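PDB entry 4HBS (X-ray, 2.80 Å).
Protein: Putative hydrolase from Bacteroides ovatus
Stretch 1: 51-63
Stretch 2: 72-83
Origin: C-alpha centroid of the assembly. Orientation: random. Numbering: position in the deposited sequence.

Stretch 1, residues 51-63: RSLGWNGGDGVFT
Stretch 2 72-83: FWSFNDSFYGVI

Residues 51-63 and 72-83 of one chain run antiparallel and are joined by a ladder of backbone hydrogen bonds. Phe79 N donates to Gly57 O at 2.7 Å, and Asn56 N to Phe79 O at 2.9 Å, so Phe79 is held through both its amide and its carbonyl. Beyond them Gly54 and Gly81 form a hydrogen-bonded pair, Gly54 N to Gly81 O at 3.0 Å and Gly81 N to Gly54 O at 3.1 Å, and Ile83 N reaches Ser52 O at 2.9 Å. Toward the other end Asn76 N donates almost straight (172°) to Asp59 O at 2.9 Å. Phe62 and Ser74 close a second reciprocal pair: Ser74 N to Phe62 O, 3.0 Å, and Phe62 N to Ser74 O, 3.1 Å.

The register pairs Leu53 with Val82 (CA-CA 5.1 Å), Trp55 with Tyr80 (CA-CA 4.5 Å), Gly60 with Phe75 (CA-CA 4.9 Å) and Phe62 with Ser74 (CA-CA 5.2 Å). Between Gly60 and Phe62 it slips by one residue in a beta bulge. There Val61, at phi/psi 71/82, also sends its N to Ser74 O, a weak bond of 3.1 Å bent to 125°, so one carbonyl receives two successive amides. The axes of strands 60-63 and 72-75 lie 161° apart in direction and approach to 4.6 Å. The chain turns a corner at Gly54 (85/-140) and at Gly81 (168/-137), facing each other across the ladder. At Gly54 a CB would jam against the preceding carbonyl; at Gly58 (-175/-178) an ideal CB would lie 2.5 Å from Ser78 OG, a clash.

Side-chain polar links are fewer. Trp55 NE1 makes a weak hydrogen bond to Ser78 OG at 3.2 Å, while that hydroxyl (chi1 m) donates to Asn76 O at 3.1 Å within its own stretch. Arg51 (m, t, p, chi4 -92°) braces its own stretch: NH1 donates to Leu53 O and to Trp55 O, both at 2.7 Å.

Trp55 (chi1 t, chi2 98°) and Tyr80 (m, 90°) point to one face of their ladder; beyond the corner Leu53 and Val82 pair side by side on a face of their own. The Trp55 edge points toward the Tyr80 face, five-membered ring to phenol, with centroids 5.2 Å apart and planes at 86°. Trp55 also meets Phe75 (m, 83°) obliquely at 44°, centroids 4.6 Å apart; its NE1 lies over the Phe75 face, 3.7 Å from Phe75 CD2. Val61 (t) extends this apolar cluster, with Val61 CG2 3.7 Å from Phe75 CD2 and Val61 CG1 3.6 Å from Trp73 CZ3 at the indole edge. Thr63 (p) sets CG2 over the six-membered ring of Trp73 (m, 71°), 3.5 Å from its centroid and 7° off the normal, a CH-pi contact. At the far end Leu53 CD2 touches Val82 CG2 at 3.9 Å, and Ile83 (m, m) brings CD1 to 3.4 Å from Asn56 CG.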

# COMPACT_ATOMS: atom_id res chain seq x y z
N ARG A 51 -0.10 -3.83 -18.21
CA ARG A 51 -0.16 -5.22 -18.68
C ARG A 51 -1.42 -5.49 -19.48
O ARG A 51 -2.39 -4.75 -19.37
CB ARG A 51 -0.08 -6.17 -17.48
CG ARG A 51 1.05 -5.81 -16.50
CD ARG A 51 1.33 -6.84 -15.41
NE ARG A 51 1.84 -8.09 -15.96
CZ ARG A 51 1.11 -9.15 -16.31
NH1 ARG A 51 -0.21 -9.14 -16.15
NH2 ARG A 51 1.69 -10.22 -16.82
N SER A 52 -1.40 -6.56 -20.31
CA SER A 52 -2.52 -6.93 -21.18
C SER A 52 -3.20 -8.25 -20.82
O SER A 52 -4.36 -8.42 -21.20
CB SER A 52 -2.03 -7.02 -22.61
OG SER A 52 -1.63 -5.73 -23.03
N LEU A 53 -2.49 -9.20 -20.18
CA LEU A 53 -3.04 -10.50 -19.82
C LEU A 53 -2.80 -10.76 -18.36
O LEU A 53 -1.66 -10.63 -17.92
CB LEU A 53 -2.37 -11.62 -20.67
CG LEU A 53 -3.26 -12.45 -21.61
CD1 LEU A 53 -2.54 -13.72 -22.02
CD2 LEU A 53 -4.62 -12.77 -20.98
N GLY A 54 -3.83 -11.16 -17.64
CA GLY A 54 -3.72 -11.40 -16.20
C GLY A 54 -3.90 -10.10 -15.45
O GLY A 54 -4.75 -9.30 -15.86
N TRP A 55 -3.12 -9.85 -14.37
CA TRP A 55 -3.27 -8.59 -13.62
C TRP A 55 -3.12 -7.44 -14.59
O TRP A 55 -2.11 -7.39 -15.28
CB TRP A 55 -2.24 -8.46 -12.48
CG TRP A 55 -2.48 -7.26 -11.62
CD1 TRP A 55 -3.12 -7.23 -10.41
CD2 TRP A 55 -2.11 -5.91 -11.90
NE1 TRP A 55 -3.19 -5.95 -9.94
CE2 TRP A 55 -2.58 -5.11 -10.83
CE3 TRP A 55 -1.51 -5.27 -13.00
CZ2 TRP A 55 -2.42 -3.73 -10.82
CZ3 TRP A 55 -1.38 -3.90 -12.98
CH2 TRP A 55 -1.81 -3.15 -11.89
N ASN A 56 -4.12 -6.57 -14.70
CA ASN A 56 -4.03 -5.44 -15.61
C ASN A 56 -4.61 -4.12 -14.99
O ASN A 56 -4.88 -3.17 -15.72
CB ASN A 56 -4.71 -5.81 -16.94
CG ASN A 56 -6.19 -6.10 -16.83
OD1 ASN A 56 -6.96 -5.29 -16.31
ND2 ASN A 56 -6.64 -7.21 -17.41
N GLY A 57 -4.72 -4.07 -13.67
CA GLY A 57 -5.28 -2.93 -12.94
C GLY A 57 -5.61 -3.30 -11.51
O GLY A 57 -6.06 -4.42 -11.26
N GLY A 58 -5.36 -2.39 -10.58
CA GLY A 58 -5.54 -2.69 -9.17
C GLY A 58 -5.33 -1.56 -8.19
O GLY A 58 -5.02 -0.43 -8.55
N ASP A 59 -5.47 -1.92 -6.93
CA ASP A 59 -5.56 -1.10 -5.73
C ASP A 59 -4.63 -1.67 -4.67
O ASP A 59 -4.18 -2.81 -4.81
CB ASP A 59 -7.01 -1.27 -5.30
CG ASP A 59 -7.64 -0.31 -4.36
OD1 ASP A 59 -8.01 0.78 -4.81
OD2 ASP A 59 -8.04 -0.74 -3.23
N GLY A 60 -4.37 -0.91 -3.61
CA GLY A 60 -3.45 -1.31 -2.56
C GLY A 60 -2.03 -1.08 -3.03
O GLY A 60 -1.58 0.06 -3.07
N VAL A 61 -1.36 -2.16 -3.48
CA VAL A 61 -0.00 -2.10 -4.03
C VAL A 61 0.95 -1.82 -2.86
O VAL A 61 1.30 -0.68 -2.59
CB VAL A 61 0.14 -1.07 -5.21
CG1 VAL A 61 1.48 -1.19 -5.90
CG2 VAL A 61 -0.99 -1.24 -6.23
N PHE A 62 1.29 -2.89 -2.14
CA PHE A 62 2.18 -2.87 -0.97
C PHE A 62 3.34 -3.81 -1.20
O PHE A 62 3.11 -4.98 -1.45
CB PHE A 62 1.42 -3.34 0.28
CG PHE A 62 0.24 -2.53 0.73
CD1 PHE A 62 -0.99 -2.64 0.08
CD2 PHE A 62 0.28 -1.81 1.92
CE1 PHE A 62 -2.10 -1.93 0.54
CE2 PHE A 62 -0.84 -1.13 2.38
CZ PHE A 62 -2.02 -1.18 1.68
N THR A 63 4.59 -3.32 -1.05
CA THR A 63 5.79 -4.14 -1.22
C THR A 63 6.36 -4.55 0.13
O THR A 63 6.11 -3.91 1.16
CB THR A 63 6.84 -3.42 -2.01
OG1 THR A 63 7.06 -2.15 -1.42
CG2 THR A 63 6.47 -3.26 -3.43
N PHE A 72 7.74 -8.98 -2.35
CA PHE A 72 6.36 -9.45 -2.26
C PHE A 72 5.43 -8.26 -2.49
O PHE A 72 5.54 -7.26 -1.80
CB PHE A 72 6.12 -10.10 -0.89
CG PHE A 72 4.67 -10.29 -0.55
CD1 PHE A 72 3.97 -11.42 -0.96
CD2 PHE A 72 3.97 -9.29 0.12
CE1 PHE A 72 2.61 -11.55 -0.70
CE2 PHE A 72 2.61 -9.42 0.38
CZ PHE A 72 1.93 -10.54 -0.04
N TRP A 73 4.49 -8.38 -3.44
CA TRP A 73 3.50 -7.33 -3.74
C TRP A 73 2.13 -7.83 -3.39
O TRP A 73 1.79 -8.95 -3.80
CB TRP A 73 3.52 -6.99 -5.24
CG TRP A 73 4.78 -6.37 -5.71
CD1 TRP A 73 6.00 -6.97 -5.85
CD2 TRP A 73 4.94 -5.03 -6.19
NE1 TRP A 73 6.91 -6.09 -6.37
CE2 TRP A 73 6.28 -4.89 -6.61
CE3 TRP A 73 4.08 -3.91 -6.27
CZ2 TRP A 73 6.79 -3.68 -7.08
CZ3 TRP A 73 4.59 -2.72 -6.75
CH2 TRP A 73 5.92 -2.61 -7.16
N SER A 74 1.32 -7.04 -2.66
CA SER A 74 -0.07 -7.41 -2.36
C SER A 74 -1.01 -6.36 -2.93
O SER A 74 -0.68 -5.17 -2.94
CB SER A 74 -0.32 -7.59 -0.87
OG SER A 74 -0.20 -6.39 -0.12
N PHE A 75 -2.16 -6.81 -3.43
CA PHE A 75 -3.16 -5.93 -4.03
C PHE A 75 -4.49 -6.19 -3.42
O PHE A 75 -4.75 -7.28 -2.92
CB PHE A 75 -3.25 -6.14 -5.56
CG PHE A 75 -1.91 -6.06 -6.26
CD1 PHE A 75 -1.07 -7.16 -6.31
CD2 PHE A 75 -1.47 -4.86 -6.83
CE1 PHE A 75 0.20 -7.07 -6.88
CE2 PHE A 75 -0.20 -4.78 -7.40
CZ PHE A 75 0.62 -5.88 -7.43
N ASN A 76 -5.35 -5.17 -3.50
CA ASN A 76 -6.73 -5.21 -3.03
C ASN A 76 -7.55 -5.45 -4.29
O ASN A 76 -7.09 -6.25 -5.13
CB ASN A 76 -7.06 -3.90 -2.27
CG ASN A 76 -6.34 -3.76 -0.94
OD1 ASN A 76 -5.87 -4.73 -0.36
ND2 ASN A 76 -6.24 -2.54 -0.44
N ASP A 77 -8.72 -4.81 -4.47
CA ASP A 77 -9.56 -5.06 -5.63
C ASP A 77 -8.77 -4.85 -6.91
O ASP A 77 -8.30 -3.73 -7.15
CB ASP A 77 -10.79 -4.17 -5.59
CG ASP A 77 -11.78 -4.45 -4.47
OD1 ASP A 77 -11.52 -5.37 -3.66
OD2 ASP A 77 -12.80 -3.74 -4.40
N SER A 78 -8.53 -5.93 -7.70
CA SER A 78 -7.75 -5.88 -8.94
C SER A 78 -8.43 -6.58 -10.10
O SER A 78 -9.07 -7.59 -9.90
CB SER A 78 -6.39 -6.54 -8.74
OG SER A 78 -5.58 -5.85 -7.80
N PHE A 79 -8.23 -6.06 -11.33
CA PHE A 79 -8.76 -6.64 -12.56
C PHE A 79 -7.78 -7.68 -13.12
O PHE A 79 -6.63 -7.36 -13.38
CB PHE A 79 -9.00 -5.57 -13.64
CG PHE A 79 -10.11 -4.60 -13.34
CD1 PHE A 79 -11.43 -5.02 -13.31
CD2 PHE A 79 -9.83 -3.26 -13.14
CE1 PHE A 79 -12.46 -4.12 -13.02
CE2 PHE A 79 -10.86 -2.35 -12.86
CZ PHE A 79 -12.17 -2.79 -12.80
N TYR A 80 -8.26 -8.90 -13.33
CA TYR A 80 -7.51 -9.99 -13.91
C TYR A 80 -8.25 -10.38 -15.14
O TYR A 80 -9.41 -10.75 -15.02
CB TYR A 80 -7.42 -11.14 -12.94
CG TYR A 80 -6.33 -10.96 -11.92
CD1 TYR A 80 -6.58 -10.32 -10.71
CD2 TYR A 80 -5.04 -11.43 -12.15
CE1 TYR A 80 -5.58 -10.16 -9.76
CE2 TYR A 80 -4.05 -11.33 -11.18
CZ TYR A 80 -4.31 -10.68 -9.99
OH TYR A 80 -3.32 -10.50 -9.06
N GLY A 81 -7.64 -10.24 -16.30
CA GLY A 81 -8.30 -10.56 -17.55
C GLY A 81 -7.57 -10.08 -18.78
O GLY A 81 -6.34 -10.19 -18.86
N VAL A 82 -8.31 -9.52 -19.74
CA VAL A 82 -7.81 -9.13 -21.06
C VAL A 82 -7.93 -7.61 -21.33
O VAL A 82 -8.99 -7.03 -21.11
CB VAL A 82 -8.60 -9.96 -22.12
CG1 VAL A 82 -8.47 -9.37 -23.51
CG2 VAL A 82 -8.14 -11.41 -22.11
N ILE A 83 -6.85 -7.00 -21.88
CA ILE A 83 -6.85 -5.59 -22.32
C ILE A 83 -6.76 -5.63 -23.84
O ILE A 83 -5.85 -6.26 -24.38
CB ILE A 83 -5.73 -4.74 -21.72
CG1 ILE A 83 -5.73 -4.76 -20.18
CG2 ILE A 83 -5.78 -3.33 -22.25
CD1 ILE A 83 -6.92 -4.17 -19.52